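Local coordinates for galactose-1-phosphate uridylyltransferase (PDB 6K9Z), which probably transfers uridylyl groups between UDP-sugars and hexose 1-phosphates, as a zinc-binding member of the type 1 galactose-1-phosphate uridylyltransferase family, at residues G28-C33 and L136-S141; P53-N58 and Y144-V149; I206-H211 and Y263-E268. The protein carries 1 engineered substitution. One frame throughout, in Å; residues are numbered along the deposited sequence.

Contact 1 of 3, residues G28-C33 and L136-S141; sequences GACPFC and LTHPFS. Engineered in segment 136-141: Phe140 (natural residue His). With ZN (zinc ion), chain C; UDP (uridine-5'-diphosphate), chain G.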
loop_
_atom_site.group_PDB
_atom_site.type_symbol
_atom_site.label_atom_id
_atom_site.label_comp_id
_atom_site.label_asym_id
_atom_site.label_seq_id
_atom_site.Cartn_x
_atom_site.Cartn_y
_atom_site.Cartn_z
ATOM N N GLY A 28 5.865 28.818 -8.793
ATOM C CA GLY A 28 4.516 29.058 -8.242
ATOM C C GLY A 28 3.439 29.190 -9.313
ATOM O O GLY A 28 2.259 29.239 -8.938
ATOM N N ALA A 29 3.817 29.230 -10.594
ATOM C CA ALA A 29 2.821 29.326 -11.689
ATOM C C ALA A 29 2.057 27.999 -11.788
ATOM O O ALA A 29 2.678 26.960 -11.507
ATOM C CB ALA A 29 3.509 29.657 -12.987
ATOM N N CYS A 30 0.776 28.017 -12.177
ATOM C CA CYS A 30 0.052 26.711 -12.250
ATOM C C CYS A 30 0.196 26.143 -13.659
ATOM O O CYS A 30 -0.173 26.816 -14.635
ATOM C CB CYS A 30 -1.410 26.879 -11.888
ATOM S SG CYS A 30 -2.295 25.329 -12.125
ATOM N N PRO A 31 0.720 24.896 -13.819
ATOM C CA PRO A 31 0.915 24.303 -15.162
ATOM C C PRO A 31 -0.398 23.926 -15.892
ATOM O O PRO A 31 -0.374 23.657 -17.150
ATOM C CB PRO A 31 1.764 23.042 -14.867
ATOM C CG PRO A 31 1.322 22.627 -13.481
ATOM C CD PRO A 31 1.096 23.960 -12.748
ATOM N N PHE A 32 -1.502 23.892 -15.134
ATOM C CA PHE A 32 -2.813 23.325 -15.575
ATOM C C PHE A 32 -3.848 24.427 -15.805
ATOM O O PHE A 32 -4.825 24.136 -16.459
ATOM C CB PHE A 32 -3.345 22.309 -14.563
ATOM C CG PHE A 32 -2.426 21.144 -14.319
ATOM C CD1 PHE A 32 -1.583 20.681 -15.325
ATOM C CD2 PHE A 32 -2.423 20.501 -13.088
ATOM C CE1 PHE A 32 -0.747 19.599 -15.085
ATOM C CE2 PHE A 32 -1.579 19.420 -12.848
ATOM C CZ PHE A 32 -0.753 18.970 -13.858
ATOM N N CYS A 33 -3.611 25.655 -15.359
ATOM C CA CYS A 33 -4.476 26.806 -15.681
ATOM C C CYS A 33 -4.452 27.105 -17.200
ATOM O O CYS A 33 -3.495 26.758 -17.949
ATOM C CB CYS A 33 -4.081 28.051 -14.927
ATOM S SG CYS A 33 -4.814 28.130 -13.267
ATOM N N LEU A 136 0.062 20.289 -6.075
ATOM C CA LEU A 136 -0.628 21.161 -7.069
ATOM C C LEU A 136 -2.114 21.279 -6.668
ATOM O O LEU A 136 -2.752 20.255 -6.457
ATOM C CB LEU A 136 -0.474 20.571 -8.476
ATOM C CG LEU A 136 0.931 20.555 -9.072
ATOM C CD1 LEU A 136 0.954 19.661 -10.292
ATOM C CD2 LEU A 136 1.425 21.948 -9.443
ATOM N N THR A 137 -2.672 22.487 -6.620
ATOM C CA THR A 137 -4.026 22.756 -6.055
ATOM C C THR A 137 -5.099 22.717 -7.164
ATOM O O THR A 137 -6.307 22.552 -6.859
ATOM C CB THR A 137 -3.976 24.044 -5.225
ATOM O OG1 THR A 137 -3.385 25.149 -5.933
ATOM C CG2 THR A 137 -3.157 23.818 -3.967
ATOM N N HIS A 138 -4.703 22.774 -8.433
ATOM C CA HIS A 138 -5.674 22.718 -9.559
ATOM C C HIS A 138 -6.284 21.331 -9.599
ATOM O O HIS A 138 -5.534 20.360 -9.491
ATOM C CB HIS A 138 -4.963 23.088 -10.871
ATOM C CG HIS A 138 -5.900 23.528 -11.951
ATOM N ND1 HIS A 138 -5.938 24.797 -12.430
ATOM C CD2 HIS A 138 -6.832 22.831 -12.616
ATOM C CE1 HIS A 138 -6.844 24.887 -13.391
ATOM N NE2 HIS A 138 -7.449 23.678 -13.510
ATOM N N PRO A 139 -7.637 21.209 -9.717
ATOM C CA PRO A 139 -8.299 19.914 -9.796
ATOM C C PRO A 139 -7.801 19.134 -11.012
ATOM O O PRO A 139 -7.901 19.616 -12.134
ATOM C CB PRO A 139 -9.778 20.238 -9.996
ATOM C CG PRO A 139 -9.921 21.581 -9.372
ATOM C CD PRO A 139 -8.633 22.297 -9.733
ATOM N N PHE A 140 -7.315 17.928 -10.761
ATOM C CA PHE A 140 -6.822 17.033 -11.838
ATOM C C PHE A 140 -6.863 15.588 -11.344
ATOM O O PHE A 140 -6.801 15.297 -10.124
ATOM C CB PHE A 140 -5.422 17.403 -12.331
ATOM C CG PHE A 140 -4.320 17.014 -11.388
ATOM C CD1 PHE A 140 -3.997 17.833 -10.325
ATOM C CD2 PHE A 140 -3.632 15.827 -11.534
ATOM C CE1 PHE A 140 -3.002 17.478 -9.431
ATOM C CE2 PHE A 140 -2.638 15.462 -10.632
ATOM C CZ PHE A 140 -2.336 16.282 -9.580
ATOM N N SER A 141 -6.852 14.713 -12.330
ATOM C CA SER A 141 -6.691 13.254 -12.159
ATOM C C SER A 141 -5.622 12.761 -13.160
ATOM O O SER A 141 -5.109 13.552 -13.927
ATOM C CB SER A 141 -8.050 12.562 -12.266
ATOM O OG SER A 141 -8.869 13.106 -13.273
HETATM ZN ZN ZN C . -4.395 26.205 -12.083
HETATM N N1 UDP G . 2.660 17.358 -13.499
HETATM C C2 UDP G . 2.797 17.709 -14.849
HETATM N N3 UDP G . 3.334 18.872 -15.206
HETATM C C4 UDP G . 3.780 19.690 -14.277
HETATM C C5 UDP G . 3.697 19.386 -12.946
HETATM C C6 UDP G . 3.132 18.186 -12.591
HETATM O O2 UDP G . 2.411 17.021 -15.748
HETATM O O4 UDP G . 4.266 20.758 -14.602
HETATM C "C1'" UDP G . 2.138 16.087 -13.039
HETATM C "C2'" UDP G . 3.365 15.500 -12.340
HETATM O "O2'" UDP G . 4.485 15.154 -13.126
HETATM C "C3'" UDP G . 2.806 14.313 -11.620
HETATM C "C4'" UDP G . 1.505 14.823 -11.175
HETATM O "O4'" UDP G . 1.282 16.036 -11.905
HETATM O "O3'" UDP G . 2.682 13.164 -12.386
HETATM C "C5'" UDP G . 1.840 14.886 -9.696
HETATM O "O5'" UDP G . 2.107 13.570 -9.145
HETATM P PA UDP G . 3.387 12.532 -9.230
HETATM O O1A UDP G . 4.731 13.228 -9.259
HETATM O O2A UDP G . 3.303 11.770 -7.947
HETATM O O3A UDP G . 3.099 11.586 -10.529
HETATM P PB UDP G . 3.950 10.621 -11.403
HETATM O O1B UDP G . 4.880 11.529 -11.925
HETATM O O2B UDP G . 3.064 9.992 -12.394
HETATM O O3B UDP G . 4.588 9.704 -10.536
#
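Cys30, Cys33 and His138 bind one zinc ion, tying residues 28-33 to residues 136-141. Cys30 SG and Cys33 SG are each 2.3 Å from the zinc and His138 ND1 is 2.1 Å from it, with His86 as the fourth ligand. The sulfur of Cys33 stands at the edge of the His138 imidazole, near its plane, whereas that of Cys30 approaches obliquely. Over one face of the same ring lie Phe32 CB, 4.0 Å from its centroid, and Phe32 O, buried with no polar partner in the model. His138 CG, anti to its backbone N (chi1 -160°), is the ring atom nearest Phe32 CB.

The Phe32 side chain carries the contact from the metal to the nucleotide. Its CE2 is 3.6 Å from Leu136 CD1 and rests over one face of the engineered Phe140, toward the rim, with the two ring planes at 53°. Phe32 CZ comes within 3.8 Å of UDP N1, and Leu136 CD1 within 3.5 Å of UDP C6; both line the uracil.

Further out, Phe32 N donates to Cys30 SG at 3.4 Å, which may draw some charge from the sulfur. His138 NE2 is bonded to Thr83 O, which fixes the turn of the imidazole, and Val79 and Val81 back Phe32. The arrangement is a Cys2His2 zinc site with a CxxC loop, beside the uridine pocket; Phe140 replaces the histidine predicted to carry the UMP intermediate.

Contact 2 of 3, residues P53-N58 and Y144-V149; sequences PVVTEN and YILPVV. With UDP (uridine-5'-diphosphate), chain G.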
loop_
_atom_site.group_PDB
_atom_site.type_symbol
_atom_site.label_atom_id
_atom_site.label_comp_id
_atom_site.label_asym_id
_atom_site.label_seq_id
_atom_site.Cartn_x
_atom_site.Cartn_y
_atom_site.Cartn_z
ATOM N N PRO A 53 6.813 11.556 -17.397
ATOM C CA PRO A 53 6.061 10.340 -17.670
ATOM C C PRO A 53 6.752 9.060 -17.202
ATOM O O PRO A 53 7.949 8.897 -17.417
ATOM C CB PRO A 53 5.928 10.344 -19.187
ATOM C CG PRO A 53 7.127 11.094 -19.680
ATOM C CD PRO A 53 7.458 12.103 -18.596
ATOM N N VAL A 54 6.008 8.254 -16.439
ATOM C CA VAL A 54 6.466 6.927 -15.928
ATOM C C VAL A 54 6.584 5.964 -17.113
ATOM O O VAL A 54 7.394 5.027 -17.043
ATOM C CB VAL A 54 5.559 6.390 -14.806
ATOM C CG1 VAL A 54 5.753 7.178 -13.522
ATOM C CG2 VAL A 54 4.097 6.373 -15.215
ATOM N N VAL A 55 5.723 6.158 -18.116
ATOM C CA VAL A 55 5.726 5.348 -19.368
ATOM C C VAL A 55 5.674 6.312 -20.562
ATOM O O VAL A 55 5.078 7.393 -20.422
ATOM C CB VAL A 55 4.556 4.346 -19.397
ATOM C CG1 VAL A 55 4.837 3.121 -18.542
ATOM C CG2 VAL A 55 3.248 4.999 -18.984
ATOM N N THR A 56 6.295 5.935 -21.682
ATOM C CA THR A 56 6.305 6.784 -22.902
ATOM C C THR A 56 6.154 5.919 -24.157
ATOM O O THR A 56 6.363 4.699 -24.079
ATOM C CB THR A 56 7.568 7.647 -23.029
ATOM O OG1 THR A 56 8.669 7.013 -22.380
ATOM C CG2 THR A 56 7.385 9.048 -22.494
ATOM N N GLU A 57 5.782 6.561 -25.264
ATOM C CA GLU A 57 5.604 5.889 -26.574
ATOM C C GLU A 57 6.945 5.307 -27.034
ATOM O O GLU A 57 6.925 4.281 -27.727
ATOM C CB GLU A 57 5.051 6.874 -27.604
ATOM C CG GLU A 57 4.811 6.248 -28.962
ATOM C CD GLU A 57 3.511 5.473 -29.081
ATOM O OE1 GLU A 57 2.803 5.357 -28.063
ATOM O OE2 GLU A 57 3.216 4.983 -30.188
ATOM N N ASN A 58 8.057 5.969 -26.704
ATOM C CA ASN A 58 9.378 5.494 -27.191
ATOM C C ASN A 58 10.345 5.295 -26.016
ATOM O O ASN A 58 11.291 6.090 -25.883
ATOM C CB ASN A 58 9.955 6.494 -28.195
ATOM C CG ASN A 58 11.346 6.130 -28.659
ATOM O OD1 ASN A 58 11.631 4.966 -28.908
ATOM N ND2 ASN A 58 12.212 7.122 -28.779
ATOM N N TYR A 144 -2.665 6.299 -16.530
ATOM C CA TYR A 144 -1.507 5.546 -17.039
ATOM C C TYR A 144 -2.071 4.545 -18.030
ATOM O O TYR A 144 -2.957 3.745 -17.651
ATOM C CB TYR A 144 -0.756 4.799 -15.950
ATOM C CG TYR A 144 -0.062 5.588 -14.865
ATOM C CD1 TYR A 144 0.282 6.934 -14.988
ATOM C CD2 TYR A 144 0.284 4.934 -13.678
ATOM C CE1 TYR A 144 0.944 7.603 -13.975
ATOM C CE2 TYR A 144 0.960 5.597 -12.667
ATOM C CZ TYR A 144 1.293 6.931 -12.815
ATOM O OH TYR A 144 1.927 7.620 -11.836
ATOM N N ILE A 145 -1.589 4.591 -19.252
ATOM C CA ILE A 145 -1.842 3.540 -20.267
ATOM C C ILE A 145 -0.591 2.663 -20.233
ATOM O O ILE A 145 0.492 3.167 -20.523
ATOM C CB ILE A 145 -2.098 4.181 -21.651
ATOM C CG1 ILE A 145 -3.328 5.096 -21.595
ATOM C CG2 ILE A 145 -2.297 3.105 -22.676
ATOM C CD1 ILE A 145 -3.628 5.884 -22.822
ATOM N N LEU A 146 -0.757 1.430 -19.801
ATOM C CA LEU A 146 0.364 0.566 -19.414
ATOM C C LEU A 146 0.477 -0.668 -20.294
ATOM O O LEU A 146 -0.532 -1.212 -20.763
ATOM C CB LEU A 146 0.143 0.119 -17.974
ATOM C CG LEU A 146 0.065 1.230 -16.924
ATOM C CD1 LEU A 146 -0.625 0.685 -15.688
ATOM C CD2 LEU A 146 1.446 1.759 -16.648
ATOM N N PRO A 147 1.694 -1.231 -20.371
ATOM C CA PRO A 147 1.922 -2.486 -21.072
ATOM C C PRO A 147 1.670 -3.736 -20.216
ATOM O O PRO A 147 1.898 -4.815 -20.749
ATOM C CB PRO A 147 3.416 -2.383 -21.434
ATOM C CG PRO A 147 3.998 -1.650 -20.248
ATOM C CD PRO A 147 2.940 -0.665 -19.821
ATOM N N VAL A 148 1.291 -3.555 -18.944
ATOM C CA VAL A 148 1.091 -4.618 -17.926
ATOM C C VAL A 148 -0.230 -4.314 -17.251
ATOM O O VAL A 148 -0.679 -3.137 -17.233
ATOM C CB VAL A 148 2.233 -4.663 -16.887
ATOM C CG1 VAL A 148 3.521 -5.200 -17.459
ATOM C CG2 VAL A 148 2.441 -3.322 -16.256
ATOM N N VAL A 149 -0.829 -5.328 -16.678
ATOM C CA VAL A 149 -2.023 -5.167 -15.821
ATOM C C VAL A 149 -1.539 -4.837 -14.419
ATOM O O VAL A 149 -0.655 -5.502 -13.862
ATOM C CB VAL A 149 -2.894 -6.426 -15.818
ATOM C CG1 VAL A 149 -4.060 -6.289 -14.869
ATOM C CG2 VAL A 149 -3.359 -6.767 -17.217
HETATM N N1 UDP G . 2.660 17.358 -13.499
HETATM C C2 UDP G . 2.797 17.709 -14.849
HETATM N N3 UDP G . 3.334 18.872 -15.206
HETATM C C4 UDP G . 3.780 19.690 -14.277
HETATM C C5 UDP G . 3.697 19.386 -12.946
HETATM C C6 UDP G . 3.132 18.186 -12.591
HETATM O O2 UDP G . 2.411 17.021 -15.748
HETATM O O4 UDP G . 4.266 20.758 -14.602
HETATM C "C1'" UDP G . 2.138 16.087 -13.039
HETATM C "C2'" UDP G . 3.365 15.500 -12.340
HETATM O "O2'" UDP G . 4.485 15.154 -13.126
HETATM C "C3'" UDP G . 2.806 14.313 -11.620
HETATM C "C4'" UDP G . 1.505 14.823 -11.175
HETATM O "O4'" UDP G . 1.282 16.036 -11.905
HETATM O "O3'" UDP G . 2.682 13.164 -12.386
HETATM C "C5'" UDP G . 1.840 14.886 -9.696
HETATM O "O5'" UDP G . 2.107 13.570 -9.145
HETATM P PA UDP G . 3.387 12.532 -9.230
HETATM O O1A UDP G . 4.731 13.228 -9.259
HETATM O O2A UDP G . 3.303 11.770 -7.947
HETATM O O3A UDP G . 3.099 11.586 -10.529
HETATM P PB UDP G . 3.950 10.621 -11.403
HETATM O O1B UDP G . 4.880 11.529 -11.925
HETATM O O2B UDP G . 3.064 9.992 -12.394
HETATM O O3B UDP G . 4.588 9.704 -10.536
#
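Tyr144, whose ring packs against Val54, donates its phenol OH to UDP O2B at 2.7 Å. This oxygen of the terminal phosphate lies in the plane of the ring, at its edge. Val54 comes from another side: CG2, between the backbone N and the carbonyl carbon, sits over one face, 3.8 Å from the ring centroid and 17° off its normal, as a CH-pi contact. The other branch, CG1, is anti to the carbonyl carbon (chi1 -72°) and 4.1 Å from UDP O2B. The valine therefore touches both the tyrosine and the group it binds.

Farther along, Val55 continues the packing with both of its methyls. CG2 meets Ile145 O at 3.6 Å, while CG1 crosses to Leu146 CD2 at 4.1 Å and lies more loosely against Pro147 CD. Phe125 makes an edge-to-face contact with Tyr144, and Leu291 of the second subunit packs on Tyr144 and Leu146.

An alanine at Tyr144 would probably leave O2B without this donor and open a gap beside Val54 CG2. Between the segments the contact is mainly apolar; the phenol spends its hydrogen bond on the ligand, and the packing around the ring probably limits where the hydroxyl can meet the diphosphate.

Contact 3 of 3, residues I206-H211 and Y263-E268; sequences IYPKRH and YHLHFE. With ZN (zinc ion), chain D; FE (Fe (III) ion), chain E.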
loop_
_atom_site.group_PDB
_atom_site.type_symbol
_atom_site.label_atom_id
_atom_site.label_comp_id
_atom_site.label_asym_id
_atom_site.label_seq_id
_atom_site.Cartn_x
_atom_site.Cartn_y
_atom_site.Cartn_z
ATOM N N ILE A 206 -18.124 2.120 -5.895
ATOM C CA ILE A 206 -19.242 2.589 -6.741
ATOM C C ILE A 206 -19.282 1.615 -7.926
ATOM O O ILE A 206 -18.356 1.621 -8.799
ATOM C CB ILE A 206 -19.109 4.067 -7.106
ATOM C CG1 ILE A 206 -18.965 4.922 -5.828
ATOM C CG2 ILE A 206 -20.274 4.547 -7.965
ATOM C CD1 ILE A 206 -18.848 6.424 -6.048
ATOM N N TYR A 207 -20.384 0.890 -8.029
ATOM C CA TYR A 207 -20.559 -0.143 -9.078
ATOM C C TYR A 207 -21.754 0.163 -9.946
ATOM O O TYR A 207 -22.781 0.652 -9.462
ATOM C CB TYR A 207 -20.851 -1.521 -8.503
ATOM C CG TYR A 207 -19.657 -2.345 -8.094
ATOM C CD1 TYR A 207 -19.070 -2.210 -6.839
ATOM C CD2 TYR A 207 -19.203 -3.355 -8.914
ATOM C CE1 TYR A 207 -18.019 -3.033 -6.454
ATOM C CE2 TYR A 207 -18.161 -4.172 -8.551
ATOM C CZ TYR A 207 -17.575 -4.033 -7.309
ATOM O OH TYR A 207 -16.546 -4.879 -6.989
ATOM N N PRO A 208 -21.664 -0.158 -11.244
ATOM C CA PRO A 208 -22.849 -0.081 -12.095
ATOM C C PRO A 208 -23.759 -1.274 -11.771
ATOM O O PRO A 208 -23.290 -2.394 -11.471
ATOM C CB PRO A 208 -22.251 -0.145 -13.508
ATOM C CG PRO A 208 -21.026 -1.037 -13.347
ATOM C CD PRO A 208 -20.514 -0.746 -11.939
ATOM N N LYS A 209 -25.072 -1.011 -11.815
ATOM C CA LYS A 209 -26.076 -2.050 -11.521
ATOM C C LYS A 209 -26.103 -3.052 -12.685
ATOM O O LYS A 209 -26.427 -4.200 -12.432
ATOM C CB LYS A 209 -27.431 -1.382 -11.295
ATOM C CG LYS A 209 -27.543 -0.718 -9.929
ATOM C CD LYS A 209 -28.791 0.147 -9.772
ATOM C CE LYS A 209 -29.034 0.535 -8.328
ATOM N NZ LYS A 209 -30.390 1.114 -8.134
ATOM N N ARG A 210 -25.884 -2.590 -13.909
ATOM C CA ARG A 210 -25.721 -3.477 -15.078
ATOM C C ARG A 210 -24.281 -3.968 -15.098
ATOM O O ARG A 210 -23.404 -3.195 -14.728
ATOM C CB ARG A 210 -26.161 -2.782 -16.371
ATOM C CG ARG A 210 -27.670 -2.823 -16.555
ATOM C CD ARG A 210 -28.037 -2.229 -17.902
ATOM N NE ARG A 210 -27.979 -0.788 -17.680
ATOM C CZ ARG A 210 -28.430 0.150 -18.507
ATOM N NH1 ARG A 210 -28.333 1.422 -18.149
ATOM N NH2 ARG A 210 -28.961 -0.188 -19.676
ATOM N N HIS A 211 -24.083 -5.226 -15.460
ATOM C CA HIS A 211 -22.704 -5.773 -15.606
ATOM C C HIS A 211 -22.024 -5.012 -16.737
ATOM O O HIS A 211 -22.433 -5.154 -17.916
ATOM C CB HIS A 211 -22.697 -7.279 -15.869
ATOM C CG HIS A 211 -21.310 -7.839 -15.959
ATOM N ND1 HIS A 211 -20.627 -8.361 -14.843
ATOM C CD2 HIS A 211 -20.466 -7.924 -17.023
ATOM C CE1 HIS A 211 -19.433 -8.806 -15.283
ATOM N NE2 HIS A 211 -19.311 -8.534 -16.601
ATOM N N TYR A 263 -15.540 -10.191 -14.777
ATOM C CA TYR A 263 -15.111 -8.983 -14.039
ATOM C C TYR A 263 -16.041 -7.825 -14.349
ATOM O O TYR A 263 -16.700 -7.782 -15.383
ATOM C CB TYR A 263 -13.657 -8.654 -14.335
ATOM C CG TYR A 263 -13.015 -7.696 -13.345
ATOM C CD1 TYR A 263 -12.751 -8.092 -12.049
ATOM C CD2 TYR A 263 -12.549 -6.445 -13.735
ATOM C CE1 TYR A 263 -12.063 -7.280 -11.155
ATOM C CE2 TYR A 263 -11.903 -5.596 -12.833
ATOM C CZ TYR A 263 -11.655 -6.023 -11.547
ATOM O OH TYR A 263 -10.955 -5.194 -10.694
ATOM N N HIS A 264 -16.233 -7.012 -13.308
ATOM C CA HIS A 264 -17.198 -5.883 -13.259
ATOM C C HIS A 264 -16.458 -4.615 -12.817
ATOM O O HIS A 264 -15.842 -4.647 -11.740
ATOM C CB HIS A 264 -18.283 -6.299 -12.259
ATOM C CG HIS A 264 -19.569 -5.547 -12.288
ATOM N ND1 HIS A 264 -20.781 -6.185 -12.151
ATOM C CD2 HIS A 264 -19.842 -4.230 -12.358
ATOM C CE1 HIS A 264 -21.748 -5.298 -12.166
ATOM N NE2 HIS A 264 -21.200 -4.092 -12.291
ATOM N N LEU A 265 -16.668 -3.508 -13.615
ATOM C CA LEU A 265 -15.821 -2.352 -13.289
ATOM C C LEU A 265 -16.349 -1.713 -12.020
ATOM O O LEU A 265 -17.594 -1.830 -11.692
ATOM C CB LEU A 265 -15.782 -1.337 -14.427
ATOM C CG LEU A 265 -17.084 -0.670 -14.838
ATOM C CD1 LEU A 265 -17.514 0.478 -13.947
ATOM C CD2 LEU A 265 -16.940 -0.121 -16.273
ATOM N N HIS A 266 -15.594 -0.975 -11.290
ATOM C CA HIS A 266 -16.050 -0.257 -10.068
ATOM C C HIS A 266 -15.019 0.827 -9.765
ATOM O O HIS A 266 -13.802 0.589 -10.071
ATOM C CB HIS A 266 -16.245 -1.222 -8.888
ATOM C CG HIS A 266 -15.108 -2.189 -8.698
ATOM N ND1 HIS A 266 -14.927 -3.320 -9.511
ATOM C CD2 HIS A 266 -14.121 -2.230 -7.784
ATOM C CE1 HIS A 266 -13.856 -3.986 -9.094
ATOM N NE2 HIS A 266 -13.377 -3.391 -8.014
ATOM N N PHE A 267 -15.457 1.927 -9.167
ATOM C CA PHE A 267 -14.574 2.937 -8.572
ATOM C C PHE A 267 -14.361 2.574 -7.102
ATOM O O PHE A 267 -15.347 2.245 -6.422
ATOM C CB PHE A 267 -15.130 4.338 -8.736
ATOM C CG PHE A 267 -15.136 4.822 -10.163
ATOM C CD1 PHE A 267 -16.169 4.440 -11.018
ATOM C CD2 PHE A 267 -14.122 5.613 -10.648
ATOM C CE1 PHE A 267 -16.209 4.915 -12.329
ATOM C CE2 PHE A 267 -14.190 6.112 -11.937
ATOM C CZ PHE A 267 -15.167 5.694 -12.802
ATOM N N GLU A 268 -13.095 2.571 -6.657
ATOM C CA GLU A 268 -12.799 2.459 -5.210
ATOM C C GLU A 268 -12.380 3.852 -4.743
ATOM O O GLU A 268 -11.492 4.462 -5.357
ATOM C CB GLU A 268 -11.798 1.358 -4.885
ATOM C CG GLU A 268 -12.169 -0.000 -5.414
ATOM C CD GLU A 268 -11.328 -1.146 -4.926
ATOM O OE1 GLU A 268 -11.798 -2.286 -5.033
ATOM O OE2 GLU A 268 -10.192 -0.883 -4.494
HETATM ZN ZN ZN D . -21.056 -8.403 -12.811
HETATM FE FE FE E . -11.530 -3.664 -6.819
HETATM O O HOH W 1 -12.622 -5.015 -5.412
#
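His264 and Tyr207, which bury most surface here, meet edge to face: Tyr207 turns its CD2 edge to a face of His264, with the ring planes at 72°. The opposite face of the imidazole is covered by His211 CA. Both nitrogens of His264 are used. ND1 binds the zinc ion at 2.3 Å, alongside His211 ND1 at 2.1 Å, while NE2 donates to Pro208 O at 2.8 Å, the oxygen lying a little out of the ring plane. The ring is thus fixed in rotation, with Pro208 CG packed close to NE2.

Tyr207 and His266 run alongside each other in the same direction. His266 CB sits over the centre of the phenol ring, 3.3 Å from its centroid, and Tyr207 OH in turn stands over the centre of the imidazole. The planes are within 14° of parallel, yet displaced so far that little of one ring lies over the other. The first torsion of His266 (chi1 47°) sets CG between the backbone N and the carbonyl carbon, close to Tyr207 CZ. In the plane of the His266 ring, ND1 donates to His264 O at 2.8 Å, leaving NE2 to bind the iron(III) ion at 2.2 Å. Tyr207 OH is hydrogen-bonded to His172.

Ile206 closes the contact on the strand: its N donates to Phe267 O at 2.8 Å, and Phe267 N returns a bond to Ile206 O at 2.9 Å. Leu265 O is buried against Pro208 CD with no polar partner in the model. Cys170 and Cys173 complete the zinc site; Glu268, Glu156, His252 and a water join His266 at the iron. The whole is an antiparallel strand pair of the half-barrel sheet with a Cys2His2 zinc site at its loop end and an iron site beside it.

Contacts 1 and 2 both draw on strand 140-146 and both touch the same UDP, the first at the uracil and the second at the terminal phosphate, with centres about 22 Å apart. Contact 3 belongs to the C-terminal half of the chain but reaches the same antiparallel sheet, through strands 202-208 and 266-271. Contacts 2 and 3 are buried, whereas contact 1 is only partly so. Their chemistry does not follow burial: contact 2 joins a loop to a strand by apolar packing, while contact 3 combines backbone pairing with metal ligation. Contacts 1 and 3 each include ligands of a Cys2His2 zinc site, one in each half of the chain, and contact 3 adds iron.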